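Local coordinates for uncharacterized protein (Arthrobacter sp., PDB 3KOP) that is of unknown function but has a cyclophilin-like fold and belongs to the DUF3830 family, at residues F[26-31]-F[160-165]; F[56-61]-F[176-181]; F[86-91]-F[148-153]; F[90-95]-F[137-142]. All coordinates share one frame; numbering follows the deposited sequence.

Contact 1 of 4, residues F[26-31]-F[160-165]; sequences ITLEKR and DEMAAA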
loop_
_atom_site.group_PDB
_atom_site.type_symbol
_atom_site.label_atom_id
_atom_site.label_comp_id
_atom_site.label_asym_id
_atom_site.label_seq_id
_atom_site.Cartn_x
_atom_site.Cartn_y
_atom_site.Cartn_z
ATOM N N ILE F 26 -15.257 -13.335 25.416
ATOM C CA ILE F 26 -13.849 -13.269 25.113
ATOM C C ILE F 26 -13.169 -12.766 26.380
ATOM O O ILE F 26 -13.444 -11.664 26.836
ATOM C CB ILE F 26 -13.547 -12.329 23.954
ATOM C CG1 ILE F 26 -14.370 -12.695 22.717
ATOM C CG2 ILE F 26 -12.055 -12.358 23.634
ATOM C CD1 ILE F 26 -14.310 -11.639 21.548
ATOM N N THR F 27 -12.291 -13.594 26.926
ATOM C CA THR F 27 -11.810 -13.440 28.298
ATOM C C THR F 27 -10.305 -13.537 28.352
ATOM O O THR F 27 -9.716 -14.412 27.707
ATOM C CB THR F 27 -12.387 -14.568 29.217
ATOM O OG1 THR F 27 -13.824 -14.526 29.209
ATOM C CG2 THR F 27 -11.878 -14.414 30.668
ATOM N N LEU F 28 -9.701 -12.647 29.143
ATOM C CA LEU F 28 -8.329 -12.752 29.567
ATOM C C LEU F 28 -8.336 -13.343 30.973
ATOM O O LEU F 28 -8.853 -12.738 31.915
ATOM C CB LEU F 28 -7.644 -11.377 29.556
ATOM C CG LEU F 28 -7.408 -10.794 28.163
ATOM C CD1 LEU F 28 -7.106 -9.283 28.219
ATOM C CD2 LEU F 28 -6.280 -11.542 27.449
ATOM N N GLU F 29 -7.759 -14.519 31.121
ATOM C CA GLU F 29 -7.983 -15.326 32.328
ATOM C C GLU F 29 -7.230 -14.813 33.528
ATOM O O GLU F 29 -7.732 -14.897 34.636
ATOM C CB GLU F 29 -7.539 -16.756 32.113
ATOM C CG GLU F 29 -8.144 -17.448 30.910
ATOM C CD GLU F 29 -9.485 -18.058 31.176
ATOM O OE1 GLU F 29 -10.204 -17.597 32.088
ATOM O OE2 GLU F 29 -9.821 -19.021 30.466
ATOM N N LYS F 30 -6.010 -14.324 33.321
ATOM C CA LYS F 30 -5.175 -13.859 34.421
ATOM C C LYS F 30 -5.630 -12.487 34.859
ATOM O O LYS F 30 -5.866 -12.255 36.048
ATOM C CB LYS F 30 -3.709 -13.824 34.004
ATOM C CG LYS F 30 -2.740 -13.404 35.077
ATOM C CD LYS F 30 -1.318 -13.594 34.599
ATOM C CE LYS F 30 -0.285 -13.066 35.605
ATOM N NZ LYS F 30 0.149 -11.688 35.212
ATOM N N ARG F 31 -5.781 -11.563 33.927
ATOM C CA ARG F 31 -6.339 -10.260 34.307
ATOM C C ARG F 31 -7.836 -10.327 34.700
ATOM O O ARG F 31 -8.355 -9.410 35.328
ATOM C CB ARG F 31 -6.091 -9.228 33.211
ATOM C CG ARG F 31 -4.611 -8.871 33.033
ATOM C CD ARG F 31 -4.341 -8.251 31.700
ATOM N NE ARG F 31 -2.967 -7.774 31.614
ATOM C CZ ARG F 31 -1.903 -8.546 31.429
ATOM N NH1 ARG F 31 -2.022 -9.859 31.240
ATOM N NH2 ARG F 31 -0.695 -7.990 31.394
ATOM N N ASP F 160 -14.358 -1.119 26.165
ATOM C CA ASP F 160 -13.468 -0.190 26.868
ATOM C C ASP F 160 -12.589 -0.908 27.888
ATOM O O ASP F 160 -11.391 -0.680 27.934
ATOM C CB ASP F 160 -14.249 0.937 27.554
ATOM C CG ASP F 160 -14.946 1.850 26.555
ATOM O OD1 ASP F 160 -14.574 1.836 25.385
ATOM O OD2 ASP F 160 -15.895 2.567 26.938
ATOM N N GLU F 161 -13.184 -1.791 28.674
ATOM C CA GLU F 161 -12.439 -2.534 29.668
ATOM C C GLU F 161 -11.456 -3.474 28.989
ATOM O O GLU F 161 -10.323 -3.628 29.457
ATOM C CB GLU F 161 -13.356 -3.339 30.597
ATOM C CG GLU F 161 -14.233 -2.502 31.509
ATOM C CD GLU F 161 -15.469 -1.903 30.841
ATOM O OE1 GLU F 161 -15.683 -2.042 29.600
ATOM O OE2 GLU F 161 -16.251 -1.264 31.602
HETATM N N MSE F 162 -11.864 -4.076 27.870
HETATM C CA MSE F 162 -10.975 -4.961 27.153
HETATM C C MSE F 162 -9.795 -4.164 26.591
HETATM O O MSE F 162 -8.652 -4.597 26.690
HETATM C CB MSE F 162 -11.695 -5.724 26.044
HETATM C CG MSE F 162 -10.785 -6.690 25.223
HETATM SE SE MSE F 162 -9.840 -8.023 26.309
HETATM C CE MSE F 162 -11.321 -8.809 27.131
ATOM N N ALA F 163 -10.078 -3.008 25.992
ATOM C CA ALA F 163 -9.014 -2.153 25.475
ATOM C C ALA F 163 -7.995 -1.783 26.558
ATOM O O ALA F 163 -6.784 -1.825 26.297
ATOM C CB ALA F 163 -9.591 -0.883 24.781
ATOM N N ALA F 164 -8.475 -1.451 27.755
ATOM C CA ALA F 164 -7.590 -1.111 28.883
ATOM C C ALA F 164 -6.729 -2.319 29.296
ATOM O O ALA F 164 -5.535 -2.173 29.587
ATOM C CB ALA F 164 -8.396 -0.518 30.095
ATOM N N ALA F 165 -7.305 -3.525 29.223
ATOM C CA ALA F 165 -6.539 -4.762 29.514
ATOM C C ALA F 165 -5.443 -5.024 28.467
ATOM O O ALA F 165 -4.341 -5.484 28.779
ATOM C CB ALA F 165 -7.482 -5.971 29.623
#
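Leu-28 and Met-162, a selenomethionine, meet at the middle of this contact between the end of strand 23-28 and helix 159-172. Branch CD1 of Leu-28 does the touching. It lies 3.6 Å from SE of Met-162 and also 3.6 Å from CB of Ala-165, one helical turn further on. The leucine methyl therefore sits over the helix between these two residues, and the leucine and selenomethionine side chains cross at a slant. Met-162 does not point straight at the strand. Its CG stands opposite the backbone N (chi1 180°), and the chain then bends at chi2 and chi3, which carries SE and CE over to the strand. The terminal CE reaches 3.6 Å from the backbone O of Ile-26.

Arg-31 closes the far end, just past the strand. Its chain is extended from CG to NE, and its NE comes only within 3.9 Å of the backbone O of Ala-165, too far for a bond. The charged end is held by other residues: NE forms a salt bridge with Asp-168 on the same helix, NH1 one with Glu-177, and NH2 a hydrogen bond with Gly-173 O.

Around this core, Ile-26 packs on Leu-179 and Phe-181 of strand 178-183, while Met-162 also touches Val-33 and Cys-35 of strand 33-39. No hydrogen bond crosses between the two segments. The helix is thus seated on the sheet by apolar packing, and the ionic links lie at the margin, where Arg-31 probably balances the two acidic groups.

Contact 2 of 4, residues F[56-61]-F[176-181]; sequences PQSSQV and DETLTF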
loop_
_atom_site.group_PDB
_atom_site.type_symbol
_atom_site.label_atom_id
_atom_site.label_comp_id
_atom_site.label_asym_id
_atom_site.label_seq_id
_atom_site.Cartn_x
_atom_site.Cartn_y
_atom_site.Cartn_z
ATOM N N PRO F 56 -15.112 -24.252 23.695
ATOM C CA PRO F 56 -14.199 -23.106 23.847
ATOM C C PRO F 56 -12.849 -23.275 23.140
ATOM O O PRO F 56 -12.443 -24.399 22.859
ATOM C CB PRO F 56 -13.982 -23.054 25.358
ATOM C CG PRO F 56 -14.121 -24.462 25.797
ATOM C CD PRO F 56 -15.186 -25.047 24.930
ATOM N N GLN F 57 -12.183 -22.157 22.863
ATOM C CA GLN F 57 -10.810 -22.136 22.360
ATOM C C GLN F 57 -10.007 -21.172 23.216
ATOM O O GLN F 57 -10.396 -19.999 23.460
ATOM C CB GLN F 57 -10.746 -21.725 20.893
ATOM C CG GLN F 57 -11.381 -22.724 19.954
ATOM C CD GLN F 57 -10.574 -24.009 19.836
ATOM O OE1 GLN F 57 -9.361 -23.961 19.709
ATOM N NE2 GLN F 57 -11.259 -25.154 19.809
ATOM N N SER F 58 -8.850 -21.656 23.637
ATOM C CA SER F 58 -8.116 -21.016 24.686
ATOM C C SER F 58 -6.651 -21.284 24.520
ATOM O O SER F 58 -6.223 -22.433 24.409
ATOM C CB SER F 58 -8.590 -21.565 26.018
ATOM O OG SER F 58 -8.039 -20.832 27.094
ATOM N N SER F 59 -5.877 -20.218 24.521
ATOM C CA SER F 59 -4.451 -20.368 24.387
ATOM C C SER F 59 -3.727 -19.083 24.770
ATOM O O SER F 59 -4.340 -18.042 24.925
ATOM C CB SER F 59 -4.136 -20.751 22.951
ATOM O OG SER F 59 -2.757 -20.962 22.777
ATOM N N GLN F 60 -2.418 -19.190 24.930
ATOM C CA GLN F 60 -1.538 -18.049 25.239
ATOM C C GLN F 60 -1.890 -16.861 24.374
ATOM O O GLN F 60 -2.071 -16.993 23.159
ATOM C CB GLN F 60 -0.076 -18.472 24.974
ATOM C CG GLN F 60 0.942 -17.356 24.929
ATOM C CD GLN F 60 1.248 -16.839 26.311
ATOM O OE1 GLN F 60 1.685 -17.603 27.156
ATOM N NE2 GLN F 60 1.030 -15.530 26.545
ATOM N N VAL F 61 -1.972 -15.691 24.996
ATOM C CA VAL F 61 -2.274 -14.453 24.276
ATOM C C VAL F 61 -0.991 -13.808 23.741
ATOM O O VAL F 61 0.109 -13.932 24.330
ATOM C CB VAL F 61 -3.051 -13.440 25.179
ATOM C CG1 VAL F 61 -2.100 -12.740 26.175
ATOM C CG2 VAL F 61 -3.805 -12.381 24.285
ATOM N N ASP F 176 1.837 -15.794 31.225
ATOM C CA ASP F 176 0.817 -16.531 31.964
ATOM C C ASP F 176 -0.575 -16.024 31.662
ATOM O O ASP F 176 -1.507 -16.332 32.384
ATOM C CB ASP F 176 1.102 -16.503 33.472
ATOM C CG ASP F 176 2.429 -17.148 33.819
ATOM O OD1 ASP F 176 2.754 -18.191 33.193
ATOM O OD2 ASP F 176 3.160 -16.610 34.697
ATOM N N GLU F 177 -0.722 -15.262 30.578
ATOM C CA GLU F 177 -2.012 -14.717 30.232
ATOM C C GLU F 177 -2.551 -15.568 29.140
ATOM O O GLU F 177 -1.810 -15.949 28.229
ATOM C CB GLU F 177 -1.914 -13.245 29.804
ATOM C CG GLU F 177 -3.251 -12.578 29.513
ATOM C CD GLU F 177 -4.251 -12.669 30.666
ATOM O OE1 GLU F 177 -4.932 -13.722 30.791
ATOM O OE2 GLU F 177 -4.395 -11.672 31.418
ATOM N N THR F 178 -3.840 -15.876 29.244
ATOM C CA THR F 178 -4.532 -16.767 28.304
ATOM C C THR F 178 -5.745 -16.032 27.748
ATOM O O THR F 178 -6.483 -15.373 28.496
ATOM C CB THR F 178 -4.990 -18.059 29.040
ATOM O OG1 THR F 178 -3.850 -18.706 29.607
ATOM C CG2 THR F 178 -5.685 -19.020 28.115
ATOM N N LEU F 179 -5.957 -16.165 26.438
ATOM C CA LEU F 179 -7.129 -15.606 25.785
ATOM C C LEU F 179 -8.122 -16.728 25.427
ATOM O O LEU F 179 -7.813 -17.661 24.658
ATOM C CB LEU F 179 -6.707 -14.855 24.514
ATOM C CG LEU F 179 -7.811 -14.226 23.671
ATOM C CD1 LEU F 179 -8.531 -13.071 24.408
ATOM C CD2 LEU F 179 -7.240 -13.764 22.311
ATOM N N THR F 180 -9.331 -16.606 25.955
ATOM C CA THR F 180 -10.336 -17.658 25.855
ATOM C C THR F 180 -11.604 -17.198 25.149
ATOM O O THR F 180 -12.229 -16.199 25.535
ATOM C CB THR F 180 -10.679 -18.214 27.258
ATOM O OG1 THR F 180 -9.496 -18.783 27.821
ATOM C CG2 THR F 180 -11.770 -19.297 27.162
ATOM N N PHE F 181 -11.968 -17.921 24.088
ATOM C CA PHE F 181 -13.243 -17.734 23.436
ATOM C C PHE F 181 -14.223 -18.835 23.876
ATOM O O PHE F 181 -13.920 -20.024 23.791
ATOM C CB PHE F 181 -13.073 -17.731 21.914
ATOM C CG PHE F 181 -12.138 -16.633 21.391
ATOM C CD1 PHE F 181 -10.772 -16.788 21.454
ATOM C CD2 PHE F 181 -12.655 -15.487 20.779
ATOM C CE1 PHE F 181 -9.918 -15.800 20.959
ATOM C CE2 PHE F 181 -11.814 -14.516 20.276
ATOM C CZ PHE F 181 -10.441 -14.679 20.362
HETATM O O HOH W 1 3.109 -17.129 29.352
HETATM O O HOH W 2 -0.469 -18.339 29.032
#
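Phe-181 and Gln-57 meet at a ring edge: the backbone O of Gln-57 lies in the plane of the Phe-181 ring, 3.8 Å from CD1. The same oxygen accepts the backbone N of Phe-181 at 2.7 Å. On this side of the sheet the Phe-181 side chain also packs on Ile-26 and Leu-129. The amide of Gln-57 turns off to Ala-54 O.

Strands 57-63 and 178-183 run antiparallel here. Gln-57 with Phe-181 and Ser-59 with Leu-179 are hydrogen-bonded pairs; Ser-58 with Thr-180 is a non-hydrogen-bonded one. In that pair the hydroxyls meet, Ser-58 OG lying 2.6 Å from Thr-180 OG1, which also bonds Glu-29.

Further along, Val-61 N bonds Glu-177 O, and the two valine methyls part. CG2 rests on Leu-179 CB, and CG1 lies 3.5 Å from Glu-177 CG.

The Gln-60 chain bends at chi2 and folds back, so that NE2 gives a nearly straight bond to Val-61 O at 2.9 Å and another to Ala-174 O. Its OE1 takes two waters, one leading to Asp-176 N and one to Glu-177 O. With an alanine here, both waters and the carbonyls of Val-61 and Ala-174 would probably lose this partner.

Backbone bonds thus hold the strands together, and apolar groups back them on the Phe-181 side. The Ser-58 and Thr-180 hydroxyls meet on the other face, and waters bridge Gln-60 to Asp-176 and Glu-177.

Contact 3 of 4, residues F[86-91]-F[148-153]; sequences ENTTVT and PGNVFA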
loop_
_atom_site.group_PDB
_atom_site.type_symbol
_atom_site.label_atom_id
_atom_site.label_comp_id
_atom_site.label_asym_id
_atom_site.label_seq_id
_atom_site.Cartn_x
_atom_site.Cartn_y
_atom_site.Cartn_z
ATOM N N GLU F 86 -14.036 -14.757 3.938
ATOM C CA GLU F 86 -15.431 -14.404 4.247
ATOM C C GLU F 86 -15.446 -13.110 5.055
ATOM O O GLU F 86 -14.798 -13.040 6.121
ATOM C CB GLU F 86 -16.088 -15.538 5.060
ATOM C CG GLU F 86 -17.606 -15.479 5.100
ATOM C CD GLU F 86 -18.253 -16.541 6.025
ATOM O OE1 GLU F 86 -17.723 -16.797 7.124
ATOM O OE2 GLU F 86 -19.313 -17.076 5.639
ATOM N N ASN F 87 -16.185 -12.104 4.575
ATOM C CA ASN F 87 -16.314 -10.820 5.242
ATOM C C ASN F 87 -14.961 -10.246 5.658
ATOM O O ASN F 87 -14.790 -9.781 6.796
ATOM C CB ASN F 87 -17.209 -10.958 6.478
ATOM C CG ASN F 87 -17.790 -9.650 6.943
ATOM O OD1 ASN F 87 -18.261 -8.857 6.138
ATOM N ND2 ASN F 87 -17.829 -9.437 8.259
ATOM N N THR F 88 -14.009 -10.275 4.736
ATOM C CA THR F 88 -12.643 -9.935 5.075
ATOM C C THR F 88 -12.405 -8.433 5.182
ATOM O O THR F 88 -13.125 -7.581 4.573
ATOM C CB THR F 88 -11.660 -10.559 4.081
ATOM O OG1 THR F 88 -11.805 -9.931 2.819
ATOM C CG2 THR F 88 -11.939 -12.108 3.890
ATOM N N THR F 89 -11.407 -8.117 5.994
ATOM C CA THR F 89 -10.870 -6.779 6.094
ATOM C C THR F 89 -9.326 -6.792 6.098
ATOM O O THR F 89 -8.674 -7.768 6.542
ATOM C CB THR F 89 -11.397 -6.064 7.374
ATOM O OG1 THR F 89 -11.070 -4.670 7.329
ATOM C CG2 THR F 89 -10.804 -6.725 8.622
ATOM N N VAL F 90 -8.746 -5.708 5.582
ATOM C CA VAL F 90 -7.353 -5.393 5.915
ATOM C C VAL F 90 -7.236 -4.129 6.747
ATOM O O VAL F 90 -6.125 -3.683 7.045
ATOM C CB VAL F 90 -6.430 -5.331 4.696
ATOM C CG1 VAL F 90 -6.277 -6.786 4.112
ATOM C CG2 VAL F 90 -6.940 -4.311 3.637
ATOM N N THR F 91 -8.393 -3.568 7.114
ATOM C CA THR F 91 -8.517 -2.373 7.900
ATOM C C THR F 91 -9.438 -2.683 9.082
ATOM O O THR F 91 -10.524 -2.130 9.161
ATOM C CB THR F 91 -9.102 -1.184 7.062
ATOM O OG1 THR F 91 -10.347 -1.552 6.450
ATOM C CG2 THR F 91 -8.127 -0.748 5.962
ATOM N N PRO F 148 -5.465 -10.479 4.927
ATOM C CA PRO F 148 -6.847 -10.250 5.303
ATOM C C PRO F 148 -7.360 -11.202 6.381
ATOM O O PRO F 148 -6.987 -12.385 6.401
ATOM C CB PRO F 148 -7.624 -10.427 3.992
ATOM C CG PRO F 148 -6.586 -10.504 2.871
ATOM C CD PRO F 148 -5.307 -10.918 3.519
ATOM N N GLY F 149 -8.176 -10.670 7.287
ATOM C CA GLY F 149 -8.820 -11.454 8.317
ATOM C C GLY F 149 -10.325 -11.524 8.077
ATOM O O GLY F 149 -10.942 -10.544 7.655
ATOM N N ASN F 150 -10.928 -12.686 8.361
ATOM C CA ASN F 150 -12.409 -12.811 8.321
ATOM C C ASN F 150 -12.984 -12.143 9.561
ATOM O O ASN F 150 -12.677 -12.557 10.693
ATOM C CB ASN F 150 -12.886 -14.286 8.338
ATOM C CG ASN F 150 -12.575 -15.061 7.065
ATOM O OD1 ASN F 150 -11.939 -14.553 6.143
ATOM N ND2 ASN F 150 -13.080 -16.299 6.989
ATOM N N VAL F 151 -13.824 -11.132 9.390
ATOM C CA VAL F 151 -14.450 -10.453 10.533
ATOM C C VAL F 151 -15.718 -11.244 10.859
ATOM O O VAL F 151 -16.679 -11.269 10.066
ATOM C CB VAL F 151 -14.832 -8.965 10.233
ATOM C CG1 VAL F 151 -15.600 -8.348 11.435
ATOM C CG2 VAL F 151 -13.601 -8.116 9.859
ATOM N N PHE F 152 -15.733 -11.903 12.021
ATOM C CA PHE F 152 -16.839 -12.833 12.321
ATOM C C PHE F 152 -17.621 -12.509 13.594
ATOM O O PHE F 152 -18.619 -13.164 13.899
ATOM C CB PHE F 152 -16.312 -14.292 12.369
ATOM C CG PHE F 152 -15.549 -14.635 13.630
ATOM C CD1 PHE F 152 -14.168 -14.438 13.703
ATOM C CD2 PHE F 152 -16.204 -15.170 14.733
ATOM C CE1 PHE F 152 -13.472 -14.746 14.823
ATOM C CE2 PHE F 152 -15.490 -15.468 15.881
ATOM C CZ PHE F 152 -14.128 -15.254 15.926
ATOM N N ALA F 153 -17.172 -11.507 14.329
ATOM C CA ALA F 153 -17.871 -11.056 15.503
ATOM C C ALA F 153 -17.543 -9.612 15.798
ATOM O O ALA F 153 -16.515 -9.062 15.315
ATOM C CB ALA F 153 -17.569 -11.928 16.694
#
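Asn-87 ND2 gives the shortest bond of the contact, 2.8 Å to the backbone O of Val-151. It is almost straight, at 177°, and the acceptor lies in the plane of the Asn-87 amide. The link is returned by the backbone: Val-151 N donates to Asn-87 O, from above that carbonyl's plane. Asn-87 and Val-151 are thus joined twice, with the asparagine side chain lying slantwise across the valine.

At Glu-86 a second amide takes part. Asn-150 OD1 accepts Glu-86 N at 3.0 Å, with the donor well above the plane of the side-chain carbonyl. Its ND2 turns to Gly-84 O and Thr-47 OG1. The Glu-86 chain is extended, and its carboxylate meets the same Thr-47 OG1 and Arg-46 N.

Further along, the short antiparallel pairing follows. Thr-89 and Gly-149 form a hydrogen-bonded pair, and Thr-88 with Asn-150 a non-hydrogen-bonded one. Thr-89 CG2 presses on Val-151 CG2 at 3.4 Å, a tight fit. The hydroxyl of Thr-89 stands opposite its own backbone N (chi1 -169°) and takes Thr-91 N at 2.9 Å, making an ST turn. Val-90 CG1 then lies against the Pro-148 ring, 3.9 Å from CB.

Strand 88-89 runs along the edge of strand 145-157, whose classic bulge at Phe-152 and Ala-153 faces Val-97 on strand 96-103. Helix 45-54 lies by Glu-86 and Phe-152. Two other subunits approach too: Thr-88 OG1 bonds Asp-143 O of the third subunit, and Thr-89 OG1 bonds Asn-136 of the fourth.

Contact 4 of 4, residues F[90-95]-F[137-142]; sequences VTPIPG and NLLLNG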
loop_
_atom_site.group_PDB
_atom_site.type_symbol
_atom_site.label_atom_id
_atom_site.label_comp_id
_atom_site.label_asym_id
_atom_site.label_seq_id
_atom_site.Cartn_x
_atom_site.Cartn_y
_atom_site.Cartn_z
ATOM N N VAL F 90 -8.746 -5.708 5.582
ATOM C CA VAL F 90 -7.353 -5.393 5.915
ATOM C C VAL F 90 -7.236 -4.129 6.747
ATOM O O VAL F 90 -6.125 -3.683 7.045
ATOM C CB VAL F 90 -6.430 -5.331 4.696
ATOM C CG1 VAL F 90 -6.277 -6.786 4.112
ATOM C CG2 VAL F 90 -6.940 -4.311 3.637
ATOM N N THR F 91 -8.393 -3.568 7.114
ATOM C CA THR F 91 -8.517 -2.373 7.900
ATOM C C THR F 91 -9.438 -2.683 9.082
ATOM O O THR F 91 -10.524 -2.130 9.161
ATOM C CB THR F 91 -9.102 -1.184 7.062
ATOM O OG1 THR F 91 -10.347 -1.552 6.450
ATOM C CG2 THR F 91 -8.127 -0.748 5.962
ATOM N N PRO F 92 -8.988 -3.558 10.011
ATOM C CA PRO F 92 -9.852 -3.856 11.130
ATOM C C PRO F 92 -10.087 -2.662 12.057
ATOM O O PRO F 92 -9.203 -1.795 12.235
ATOM C CB PRO F 92 -9.114 -4.976 11.855
ATOM C CG PRO F 92 -7.690 -4.786 11.516
ATOM C CD PRO F 92 -7.661 -4.175 10.168
ATOM N N ILE F 93 -11.272 -2.637 12.655
ATOM C CA ILE F 93 -11.728 -1.507 13.451
ATOM C C ILE F 93 -12.018 -1.909 14.894
ATOM O O ILE F 93 -12.079 -3.108 15.198
ATOM C CB ILE F 93 -12.962 -0.877 12.820
ATOM C CG1 ILE F 93 -14.191 -1.767 13.015
ATOM C CG2 ILE F 93 -12.692 -0.596 11.356
ATOM C CD1 ILE F 93 -15.516 -1.097 12.484
ATOM N N PRO F 94 -12.160 -0.899 15.803
ATOM C CA PRO F 94 -12.355 -1.272 17.200
ATOM C C PRO F 94 -13.576 -2.177 17.337
ATOM O O PRO F 94 -14.599 -1.925 16.738
ATOM C CB PRO F 94 -12.596 0.071 17.901
ATOM C CG PRO F 94 -11.894 1.079 17.040
ATOM C CD PRO F 94 -12.060 0.559 15.639
ATOM N N GLY F 95 -13.425 -3.230 18.093
ATOM C CA GLY F 95 -14.480 -4.200 18.304
ATOM C C GLY F 95 -14.497 -5.381 17.371
ATOM O O GLY F 95 -15.202 -6.333 17.634
ATOM N N ASN F 137 -5.535 0.536 12.162
ATOM C CA ASN F 137 -4.750 -0.709 12.055
ATOM C C ASN F 137 -4.658 -1.104 10.599
ATOM O O ASN F 137 -5.626 -0.915 9.851
ATOM C CB ASN F 137 -5.480 -1.835 12.788
ATOM C CG ASN F 137 -5.952 -1.431 14.168
ATOM O OD1 ASN F 137 -5.151 -1.174 15.081
ATOM N ND2 ASN F 137 -7.256 -1.374 14.328
ATOM N N LEU F 138 -3.528 -1.667 10.178
ATOM C CA LEU F 138 -3.412 -2.252 8.842
ATOM C C LEU F 138 -2.926 -3.684 8.935
ATOM O O LEU F 138 -1.916 -3.987 9.612
ATOM C CB LEU F 138 -2.461 -1.416 7.980
ATOM C CG LEU F 138 -2.912 -0.018 7.592
ATOM C CD1 LEU F 138 -1.679 0.782 7.075
ATOM C CD2 LEU F 138 -3.993 -0.129 6.479
ATOM N N LEU F 139 -3.661 -4.571 8.274
ATOM C CA LEU F 139 -3.331 -5.983 8.225
ATOM C C LEU F 139 -2.383 -6.232 7.062
ATOM O O LEU F 139 -2.735 -6.741 5.970
ATOM C CB LEU F 139 -4.587 -6.851 8.176
ATOM C CG LEU F 139 -5.178 -7.167 9.576
ATOM C CD1 LEU F 139 -6.552 -7.782 9.459
ATOM C CD2 LEU F 139 -4.231 -8.120 10.377
ATOM N N LEU F 140 -1.142 -5.850 7.323
ATOM C CA LEU F 140 -0.090 -5.809 6.307
ATOM C C LEU F 140 1.244 -6.017 7.009
ATOM O O LEU F 140 1.502 -5.378 8.024
ATOM C CB LEU F 140 -0.124 -4.432 5.641
ATOM C CG LEU F 140 0.954 -3.975 4.684
ATOM C CD1 LEU F 140 1.157 -4.926 3.591
ATOM C CD2 LEU F 140 0.573 -2.605 4.109
ATOM N N ASN F 141 2.058 -6.926 6.482
ATOM C CA ASN F 141 3.355 -7.238 7.058
ATOM C C ASN F 141 4.429 -7.444 5.991
ATOM O O ASN F 141 4.159 -7.563 4.799
ATOM C CB ASN F 141 3.283 -8.444 8.014
ATOM C CG ASN F 141 3.032 -9.788 7.295
ATOM O OD1 ASN F 141 3.678 -10.127 6.298
ATOM N ND2 ASN F 141 2.135 -10.587 7.866
ATOM N N GLY F 142 5.668 -7.425 6.452
ATOM C CA GLY F 142 6.825 -7.580 5.594
ATOM C C GLY F 142 7.197 -9.000 5.192
ATOM O O GLY F 142 8.181 -9.177 4.511
HETATM O O HOH W 3 -8.049 0.113 10.720
#
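Leu-139 N bonds the backbone O of Val-90 at 2.9 Å and 174°. The two segments meet without regular strand pairing; Leu-139 is the centre of an inverse gamma turn. The CA atoms of Val-90 and Leu-139 are 4.7 Å apart.

The second bond comes from a side chain. Asn-137 ND2 donates to Pro-92 O at 2.9 Å, nearly straight at 171°. The oxygen lies in the plane of the amide, but ND2 stands above the plane of the proline carbonyl. Pro-92 O also accepts from a water at 2.7 Å, and that water in turn accepts Asn-137 N. Two donors thus grip one carbonyl. The rest of the amide is held as well, OD1 by Asn-69 N and ND2 by Gly-134 O, which fixes its rotation. A leucine in its place would probably leave Pro-92 O with the water alone and Asn-69 N without its acceptor.

Apolar contact fills the space beside these bonds. Leu-139 CD1 lies against the Pro-92 ring, 3.8 Å from both CG and CD. Its CG stands opposite its own carbonyl carbon (chi1 -86°), which aims the branch at the ring. Asn-137 CB also meets the proline, 3.9 Å from Pro-92 CG.

The loop before strand 96-103 is thereby joined to the chain leading into strand 140-141. Phe-132 of strand 125-132 packs on Pro-92 and Asn-137, and Leu-139 shares a backbone hydrogen bond with Val-147 of strand 145-157. Other subunits lie close: Leu-138 packs on Thr-91 of the fourth subunit, and Leu-140 on Leu-140 of the second.

In the fold
From the N terminus the chain enters contact 1 at strand 23-28, and that loop closes only at helix 159-172. Contact 2 opens later, at strand 57-63, and closes later, at strand 178-183, so contacts 1 and 2 cross. They also touch, and strands 23-28 and 178-183 are neighbours in the sheet. Contacts 3 and 4 both start near strand 88-89, share Val-90 and Thr-91, and lie within both larger loops. Contact 4 closes first, at 137-142; contact 3 closes on strand 145-157. Their centres lie about 21 Å from that of contact 2. Together they tie helix 159-172, strands 57-63 and 178-183, and the loop 90-95 to the one curled sheet.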